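Local coordinates for protein PrgX (PDB 2AWI) that serves as the receptor for the peptide sex pheromone cCF10 and probably binds DNA as a repressor in enterococcal conjugation, at residues D271-R274 with S275-E279; D233-I236 with N237-Q241; A210-Y213 with I214-E218. The protein carries 1 engineered substitution. All coordinates share one frame; numbering follows the deposited sequence.

Contact 1 (D271-R274 with S275-E279); sequences DIHR and SLVEE
R274 and E278, one helical turn apart on helix 270-286, form a salt bridge in which NH1 of R274 stands 2.6 Å from OE2 of E278. The hydrogen bond within it is weak, bent to 118° at the hydrogen. The carboxylate oxygen meets the edge of the guanidinium, the two planes turned 76° apart. R274 reaches it with CG anti to the backbone N (chi1 -170°) and an extended chain; a long charged side chain suits its exposed place. Backbone donors are satisfied in the regular alpha-helical order: the N-H groups of S275, L276, V277 and E278 go to the carbonyls of D271, I272, H273 and R274. The I272 carbonyl also receives a weak bond from the hydroxyl of S275, OG to O 3.3 Å, a place a small polar side chain can fill. This part of helix 270-286 falls within the C-terminal TPR region, where antiparallel helices pack side by side, and its flank facing helix 251-266 is largely apolar. There CG2 of I272 lies 3.8 Å from CD2 of L276, both resting on F264. V277 lays CG2 over one face of the H273 imidazole, a CH-pi contact 4.0 Å from the ring centroid, while Y298 meets H273 edge-to-face.

Contact 2 (D233-I236 with N237-Q241); sequences DLEI and NYLKQ
E235 O takes the N-H of L239 and has the leucine's CG close by, and the backbone hydrogen bonds of this part of helix 230-248 are uneven. L239 N donates to E235 O at 3.0 Å and K240 N to I236 O at 2.9 Å, both in ordinary helical fashion. N237 N reaches D233 O at 3.3 Å from well above the carbonyl plane, 52° out of it. Y238 N is shared: it makes weak bonds to L234 O (3.1 Å) and to E235 O (3.0 Å), the second following the i to i+3 pattern of a 3-10 turn.

Among the side chains, the Y238 ring sets its edge to E235 O, with CD1 3.6 Å away, while CG of L239 lies 3.5 Å from the same oxygen; L239 turns CG beside its backbone N (chi1 -72°), back over the preceding turn. The ring of Y238 leads off to L280 of helix 270-286 and to I260 of helix 251-266, and I236 and L239 pack on L198 of helix 184-203, places that suit bulky, largely hydrophobic side chains.

Most polar ends find partners outside the segments: OD2 of D233 is hydrogen-bonded to the hydroxyl of Y231 of the second subunit, OD1 forms a salt bridge with K221, and OE1 of Q241 accepts from N256. Within them, NE2 of Q241 donates weakly to OD1 of N237 (3.5 Å). The chemistry implies a largely buried part of the helix whose side chains turn outward to neighbouring helices and the second subunit, with the backbone as its chief internal bond.

Contact 3 (A210-Y213 with I214-E218); sequences AQYY and INQFE
Q216 lays its CG over one face of the Y212 ring, a CH-pi contact with the carbon 3.9 Å from the ring centroid. The glutamine chain bends at chi2 (-43°), which swings the amide across the ring until NE2 is 3.4 Å from CE1, the amide and ring planes 33° apart. A long flexible side chain with aliphatic carbons can follow an aromatic surface in this way, and K173 adds a cation-pi contact to the same tyrosine. On the more open flank, Q211 and N215 meet only loosely: CG of Q211 is 3.8 Å from OD1 of N215, and their amides are turned 69° apart without a hydrogen bond between them. Polar groups suit that exposed place.

The flank against helix 184-203 is tight. I214 sets CG1 3.2 Å from the A210 carbonyl oxygen and packs on L198; Y213 fits against A197, its hydroxyl bonded to that of Y165; F217 reaches Q191. Along the backbone run four good bonds, including F217 N to Y213 O at 2.8 Å. One flank buried against neighbouring helices and one polar flank outside is the amphipathic pattern of a helix in an alpha-solenoid such as the TPR region.

How the contacts relate
All three contacts are short pieces of separate helices in the C-terminal TPR region. Contact 2 is the core member, buried on helix 230-248 between the other two, and the one reached by the second subunit. Contacts 1 and 3 are partly buried and do not touch each other, their nearest atoms about 11 Å apart; each carries polar or charged residues on an outer flank. Contact 2 meets contact 3 where CD1 of I236 lies 3.3 Å from CD1 of F217, and meets contact 1 where L276 packs on E235 and Y238. Place sets the chemistry: contact 1 has a salt bridge and a CH-pi contact between neighbouring turns, contact 3 a CH-pi contact, whereas contact 2 spends its side chains on surrounding helices.

Contact 1 (D271-R274 with S275-E279)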
loop_
_atom_site.group_PDB
_atom_site.type_symbol
_atom_site.label_atom_id
_atom_site.label_comp_id
_atom_site.label_asym_id
_atom_site.label_seq_id
_atom_site.Cartn_x
_atom_site.Cartn_y
_atom_site.Cartn_z
ATOM N N ASP A 271 -21.656 -5.957 4.638
ATOM C CA ASP A 271 -21.921 -7.311 5.118
ATOM C C ASP A 271 -20.888 -8.307 4.584
ATOM O O ASP A 271 -20.402 -9.175 5.321
ATOM C CB ASP A 271 -23.331 -7.758 4.732
ATOM C CG ASP A 271 -24.409 -6.933 5.414
ATOM O OD1 ASP A 271 -24.240 -6.604 6.608
ATOM O OD2 ASP A 271 -25.430 -6.627 4.763
ATOM N N ILE A 272 -20.549 -8.178 3.306
ATOM C CA ILE A 272 -19.558 -9.050 2.708
ATOM C C ILE A 272 -18.174 -8.740 3.285
ATOM O O ILE A 272 -17.399 -9.645 3.582
ATOM C CB ILE A 272 -19.529 -8.886 1.182
ATOM C CG1 ILE A 272 -20.745 -9.588 0.570
ATOM C CG2 ILE A 272 -18.222 -9.439 0.623
ATOM C CD1 ILE A 272 -20.863 -9.405 -0.941
ATOM N N HIS A 273 -17.871 -7.456 3.444
ATOM C CA HIS A 273 -16.588 -7.044 3.998
ATOM C C HIS A 273 -16.457 -7.609 5.398
ATOM O O HIS A 273 -15.406 -8.105 5.791
ATOM C CB HIS A 273 -16.497 -5.516 4.055
ATOM C CG HIS A 273 -15.250 -5.008 4.711
ATOM N ND1 HIS A 273 -15.221 -4.568 6.018
ATOM C CD2 HIS A 273 -13.983 -4.889 4.246
ATOM C CE1 HIS A 273 -13.990 -4.200 6.329
ATOM N NE2 HIS A 273 -13.219 -4.385 5.270
ATOM N N ARG A 274 -17.552 -7.519 6.140
ATOM C CA ARG A 274 -17.637 -8.002 7.504
ATOM C C ARG A 274 -17.339 -9.504 7.551
ATOM O O ARG A 274 -16.446 -9.944 8.270
ATOM C CB ARG A 274 -19.047 -7.726 8.031
ATOM C CG ARG A 274 -19.269 -7.949 9.518
ATOM C CD ARG A 274 -20.766 -7.876 9.815
ATOM N NE ARG A 274 -21.078 -7.703 11.232
ATOM C CZ ARG A 274 -20.719 -8.544 12.199
ATOM N NH1 ARG A 274 -20.021 -9.636 11.913
ATOM N NH2 ARG A 274 -21.072 -8.295 13.454
ATOM N N SER A 275 -18.079 -10.282 6.766
ATOM C CA SER A 275 -17.902 -11.732 6.747
ATOM C C SER A 275 -16.515 -12.183 6.288
ATOM O O SER A 275 -15.978 -13.164 6.800
ATOM C CB SER A 275 -18.967 -12.386 5.865
ATOM O OG SER A 275 -18.468 -12.632 4.567
ATOM N N LEU A 276 -15.930 -11.479 5.327
ATOM C CA LEU A 276 -14.606 -11.847 4.849
ATOM C C LEU A 276 -13.527 -11.559 5.890
ATOM O O LEU A 276 -12.544 -12.294 5.994
ATOM C CB LEU A 276 -14.296 -11.125 3.539
ATOM C CG LEU A 276 -14.640 -11.906 2.263
ATOM C CD1 LEU A 276 -15.935 -12.684 2.432
ATOM C CD2 LEU A 276 -14.734 -10.932 1.094
ATOM N N VAL A 277 -13.709 -10.491 6.662
ATOM C CA VAL A 277 -12.747 -10.154 7.704
ATOM C C VAL A 277 -12.769 -11.259 8.763
ATOM O O VAL A 277 -11.716 -11.732 9.207
ATOM C CB VAL A 277 -13.081 -8.796 8.379
ATOM C CG1 VAL A 277 -12.240 -8.611 9.633
ATOM C CG2 VAL A 277 -12.804 -7.658 7.413
ATOM N N GLU A 278 -13.970 -11.672 9.159
ATOM C CA GLU A 278 -14.122 -12.725 10.152
ATOM C C GLU A 278 -13.496 -14.002 9.603
ATOM O O GLU A 278 -12.751 -14.693 10.303
ATOM C CB GLU A 278 -15.603 -12.954 10.460
ATOM C CG GLU A 278 -16.322 -11.696 10.929
ATOM C CD GLU A 278 -17.800 -11.917 11.185
ATOM O OE1 GLU A 278 -18.489 -12.450 10.289
ATOM O OE2 GLU A 278 -18.272 -11.546 12.281
ATOM N N GLU A 279 -13.793 -14.295 8.339
ATOM C CA GLU A 279 -13.264 -15.484 7.683
ATOM C C GLU A 279 -11.747 -15.514 7.742
ATOM O O GLU A 279 -11.160 -16.455 8.268
ATOM C CB GLU A 279 -13.724 -15.546 6.216
ATOM C CG GLU A 279 -14.848 -16.547 5.957
ATOM C CD GLU A 279 -15.529 -16.369 4.601
ATOM O OE1 GLU A 279 -14.828 -16.337 3.569
ATOM O OE2 GLU A 279 -16.774 -16.272 4.572
#

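Contact 2 (D233-I236 with N237-Q241)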
loop_
_atom_site.group_PDB
_atom_site.type_symbol
_atom_site.label_atom_id
_atom_site.label_comp_id
_atom_site.label_asym_id
_atom_site.label_seq_id
_atom_site.Cartn_x
_atom_site.Cartn_y
_atom_site.Cartn_z
ATOM N N ASP A 233 -17.492 -13.275 -8.404
ATOM C CA ASP A 233 -16.207 -13.423 -9.070
ATOM C C ASP A 233 -15.096 -12.830 -8.208
ATOM O O ASP A 233 -13.951 -13.282 -8.232
ATOM C CB ASP A 233 -16.258 -12.722 -10.432
ATOM C CG ASP A 233 -15.037 -13.000 -11.282
ATOM O OD1 ASP A 233 -14.408 -14.061 -11.091
ATOM O OD2 ASP A 233 -14.715 -12.167 -12.153
ATOM N N LEU A 234 -15.458 -11.822 -7.429
ATOM C CA LEU A 234 -14.522 -11.132 -6.560
ATOM C C LEU A 234 -14.289 -11.951 -5.289
ATOM O O LEU A 234 -13.152 -12.146 -4.858
ATOM C CB LEU A 234 -15.102 -9.761 -6.211
ATOM C CG LEU A 234 -14.202 -8.589 -5.845
ATOM C CD1 LEU A 234 -13.142 -8.400 -6.914
ATOM C CD2 LEU A 234 -15.070 -7.332 -5.715
ATOM N N GLU A 235 -15.376 -12.431 -4.698
ATOM C CA GLU A 235 -15.302 -13.210 -3.473
ATOM C C GLU A 235 -14.648 -14.570 -3.695
ATOM O O GLU A 235 -13.793 -14.993 -2.913
ATOM C CB GLU A 235 -16.702 -13.386 -2.888
ATOM C CG GLU A 235 -16.762 -14.244 -1.642
ATOM C CD GLU A 235 -18.086 -14.098 -0.932
ATOM O OE1 GLU A 235 -19.035 -13.598 -1.575
ATOM O OE2 GLU A 235 -18.182 -14.480 0.257
ATOM N N ILE A 236 -15.059 -15.246 -4.764
ATOM C CA ILE A 236 -14.508 -16.547 -5.112
ATOM C C ILE A 236 -13.017 -16.427 -5.421
ATOM O O ILE A 236 -12.236 -17.322 -5.092
ATOM C CB ILE A 236 -15.250 -17.151 -6.324
ATOM C CG1 ILE A 236 -16.599 -17.709 -5.862
ATOM C CG2 ILE A 236 -14.403 -18.230 -6.996
ATOM C CD1 ILE A 236 -17.417 -18.336 -6.968
ATOM N N ASN A 237 -12.627 -15.316 -6.045
ATOM C CA ASN A 237 -11.225 -15.081 -6.384
ATOM C C ASN A 237 -10.428 -14.832 -5.104
ATOM O O ASN A 237 -9.218 -15.054 -5.057
ATOM C CB ASN A 237 -11.100 -13.882 -7.328
ATOM C CG ASN A 237 -9.807 -13.897 -8.123
ATOM O OD1 ASN A 237 -8.736 -13.565 -7.607
ATOM N ND2 ASN A 237 -9.898 -14.298 -9.391
ATOM N N TYR A 238 -11.114 -14.360 -4.067
ATOM C CA TYR A 238 -10.475 -14.119 -2.783
ATOM C C TYR A 238 -10.264 -15.475 -2.101
ATOM O O TYR A 238 -9.267 -15.686 -1.414
ATOM C CB TYR A 238 -11.351 -13.212 -1.907
ATOM C CG TYR A 238 -11.262 -13.502 -0.422
ATOM C CD1 TYR A 238 -12.145 -14.387 0.190
ATOM C CD2 TYR A 238 -10.276 -12.914 0.365
ATOM C CE1 TYR A 238 -12.051 -14.680 1.549
ATOM C CE2 TYR A 238 -10.169 -13.201 1.725
ATOM C CZ TYR A 238 -11.058 -14.086 2.308
ATOM O OH TYR A 238 -10.954 -14.376 3.651
ATOM N N LEU A 239 -11.211 -16.387 -2.298
ATOM C CA LEU A 239 -11.120 -17.714 -1.713
ATOM C C LEU A 239 -10.018 -18.480 -2.435
ATOM O O LEU A 239 -9.361 -19.339 -1.857
ATOM C CB LEU A 239 -12.467 -18.436 -1.836
ATOM C CG LEU A 239 -13.542 -17.872 -0.897
ATOM C CD1 LEU A 239 -14.937 -18.337 -1.321
ATOM C CD2 LEU A 239 -13.231 -18.308 0.528
ATOM N N LYS A 240 -9.817 -18.142 -3.702
ATOM C CA LYS A 240 -8.781 -18.764 -4.512
ATOM C C LYS A 240 -7.427 -18.295 -3.984
ATOM O O LYS A 240 -6.486 -19.081 -3.878
ATOM C CB LYS A 240 -8.950 -18.359 -5.977
ATOM C CG LYS A 240 -7.901 -18.916 -6.922
ATOM C CD LYS A 240 -8.103 -18.361 -8.325
ATOM C CE LYS A 240 -6.973 -18.751 -9.261
ATOM N NZ LYS A 240 -7.148 -18.141 -10.614
ATOM N N GLN A 241 -7.332 -17.010 -3.652
ATOM C CA GLN A 241 -6.091 -16.459 -3.121
ATOM C C GLN A 241 -5.777 -17.156 -1.797
ATOM O O GLN A 241 -4.620 -17.429 -1.488
ATOM C CB GLN A 241 -6.219 -14.946 -2.900
ATOM C CG GLN A 241 -6.392 -14.123 -4.176
ATOM C CD GLN A 241 -5.270 -14.334 -5.174
ATOM O OE1 GLN A 241 -4.092 -14.209 -4.842
ATOM N NE2 GLN A 241 -5.633 -14.654 -6.411
#

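Contact 3 (A210-Y213 with I214-E218)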
loop_
_atom_site.group_PDB
_atom_site.type_symbol
_atom_site.label_atom_id
_atom_site.label_comp_id
_atom_site.label_asym_id
_atom_site.label_seq_id
_atom_site.Cartn_x
_atom_site.Cartn_y
_atom_site.Cartn_z
ATOM N N ALA A 210 -12.016 -27.601 -2.353
ATOM C CA ALA A 210 -11.943 -26.200 -2.737
ATOM C C ALA A 210 -11.570 -26.065 -4.204
ATOM O O ALA A 210 -12.184 -25.288 -4.932
ATOM C CB ALA A 210 -10.928 -25.459 -1.863
ATOM N N GLN A 211 -10.569 -26.820 -4.640
ATOM C CA GLN A 211 -10.140 -26.753 -6.031
ATOM C C GLN A 211 -11.280 -27.209 -6.944
ATOM O O GLN A 211 -11.468 -26.685 -8.040
ATOM C CB GLN A 211 -8.904 -27.629 -6.260
ATOM C CG GLN A 211 -8.252 -27.420 -7.626
ATOM C CD GLN A 211 -7.116 -28.397 -7.907
ATOM O OE1 GLN A 211 -6.426 -28.287 -8.924
ATOM N NE2 GLN A 211 -6.921 -29.362 -7.010
ATOM N N TYR A 212 -12.044 -28.190 -6.485
ATOM C CA TYR A 212 -13.148 -28.683 -7.281
ATOM C C TYR A 212 -14.049 -27.509 -7.644
ATOM O O TYR A 212 -14.270 -27.222 -8.821
ATOM C CB TYR A 212 -13.952 -29.739 -6.501
ATOM C CG TYR A 212 -15.255 -30.115 -7.173
ATOM C CD1 TYR A 212 -15.268 -30.855 -8.357
ATOM C CD2 TYR A 212 -16.475 -29.670 -6.664
ATOM C CE1 TYR A 212 -16.469 -31.137 -9.020
ATOM C CE2 TYR A 212 -17.678 -29.944 -7.317
ATOM C CZ TYR A 212 -17.668 -30.673 -8.494
ATOM O OH TYR A 212 -18.852 -30.913 -9.162
ATOM N N TYR A 213 -14.556 -26.827 -6.621
ATOM C CA TYR A 213 -15.453 -25.697 -6.816
ATOM C C TYR A 213 -14.823 -24.530 -7.570
ATOM O O TYR A 213 -15.468 -23.917 -8.419
ATOM C CB TYR A 213 -15.994 -25.251 -5.462
ATOM C CG TYR A 213 -16.845 -26.321 -4.816
ATOM C CD1 TYR A 213 -18.029 -26.751 -5.416
ATOM C CD2 TYR A 213 -16.456 -26.925 -3.618
ATOM C CE1 TYR A 213 -18.808 -27.756 -4.842
ATOM C CE2 TYR A 213 -17.226 -27.929 -3.033
ATOM C CZ TYR A 213 -18.401 -28.338 -3.652
ATOM O OH TYR A 213 -19.174 -29.319 -3.075
ATOM N N ILE A 214 -13.564 -24.225 -7.273
ATOM C CA ILE A 214 -12.880 -23.149 -7.966
ATOM C C ILE A 214 -12.870 -23.485 -9.455
ATOM O O ILE A 214 -13.018 -22.605 -10.304
ATOM C CB ILE A 214 -11.432 -22.990 -7.455
ATOM C CG1 ILE A 214 -11.455 -22.402 -6.039
ATOM C CG2 ILE A 214 -10.617 -22.113 -8.415
ATOM C CD1 ILE A 214 -10.075 -22.101 -5.470
ATOM N N ASN A 215 -12.704 -24.765 -9.769
ATOM C CA ASN A 215 -12.690 -25.214 -11.156
ATOM C C ASN A 215 -14.080 -25.108 -11.778
ATOM O O ASN A 215 -14.227 -24.650 -12.912
ATOM C CB ASN A 215 -12.196 -26.661 -11.249
ATOM C CG ASN A 215 -10.710 -26.795 -10.966
ATOM O OD1 ASN A 215 -10.179 -27.903 -10.896
ATOM N ND2 ASN A 215 -10.032 -25.664 -10.810
ATOM N N GLN A 216 -15.102 -25.539 -11.043
ATOM C CA GLN A 216 -16.465 -25.461 -11.556
ATOM C C GLN A 216 -16.830 -24.005 -11.865
ATOM O O GLN A 216 -17.385 -23.699 -12.922
ATOM C CB GLN A 216 -17.464 -26.040 -10.548
ATOM C CG GLN A 216 -17.375 -27.549 -10.362
ATOM C CD GLN A 216 -17.222 -28.303 -11.678
ATOM O OE1 GLN A 216 -17.980 -28.094 -12.627
ATOM N NE2 GLN A 216 -16.235 -29.188 -11.735
ATOM N N PHE A 217 -16.501 -23.106 -10.943
ATOM C CA PHE A 217 -16.807 -21.702 -11.139
ATOM C C PHE A 217 -16.085 -21.140 -12.354
ATOM O O PHE A 217 -16.686 -20.456 -13.181
ATOM C CB PHE A 217 -16.418 -20.875 -9.916
ATOM C CG PHE A 217 -16.740 -19.420 -10.065
ATOM C CD1 PHE A 217 -18.067 -18.989 -10.092
ATOM C CD2 PHE A 217 -15.727 -18.482 -10.238
ATOM C CE1 PHE A 217 -18.371 -17.653 -10.291
ATOM C CE2 PHE A 217 -16.027 -17.138 -10.440
ATOM C CZ PHE A 217 -17.348 -16.725 -10.466
ATOM N N GLU A 218 -14.792 -21.421 -12.457
ATOM C CA GLU A 218 -14.018 -20.914 -13.573
ATOM C C GLU A 218 -14.494 -21.463 -14.905
ATOM O O GLU A 218 -14.366 -20.809 -15.935
ATOM C CB GLU A 218 -12.533 -21.207 -13.362
ATOM C CG GLU A 218 -11.903 -20.313 -12.298
ATOM C CD GLU A 218 -11.978 -18.831 -12.655
ATOM O OE1 GLU A 218 -12.168 -18.002 -11.737
ATOM O OE2 GLU A 218 -11.838 -18.492 -13.852
#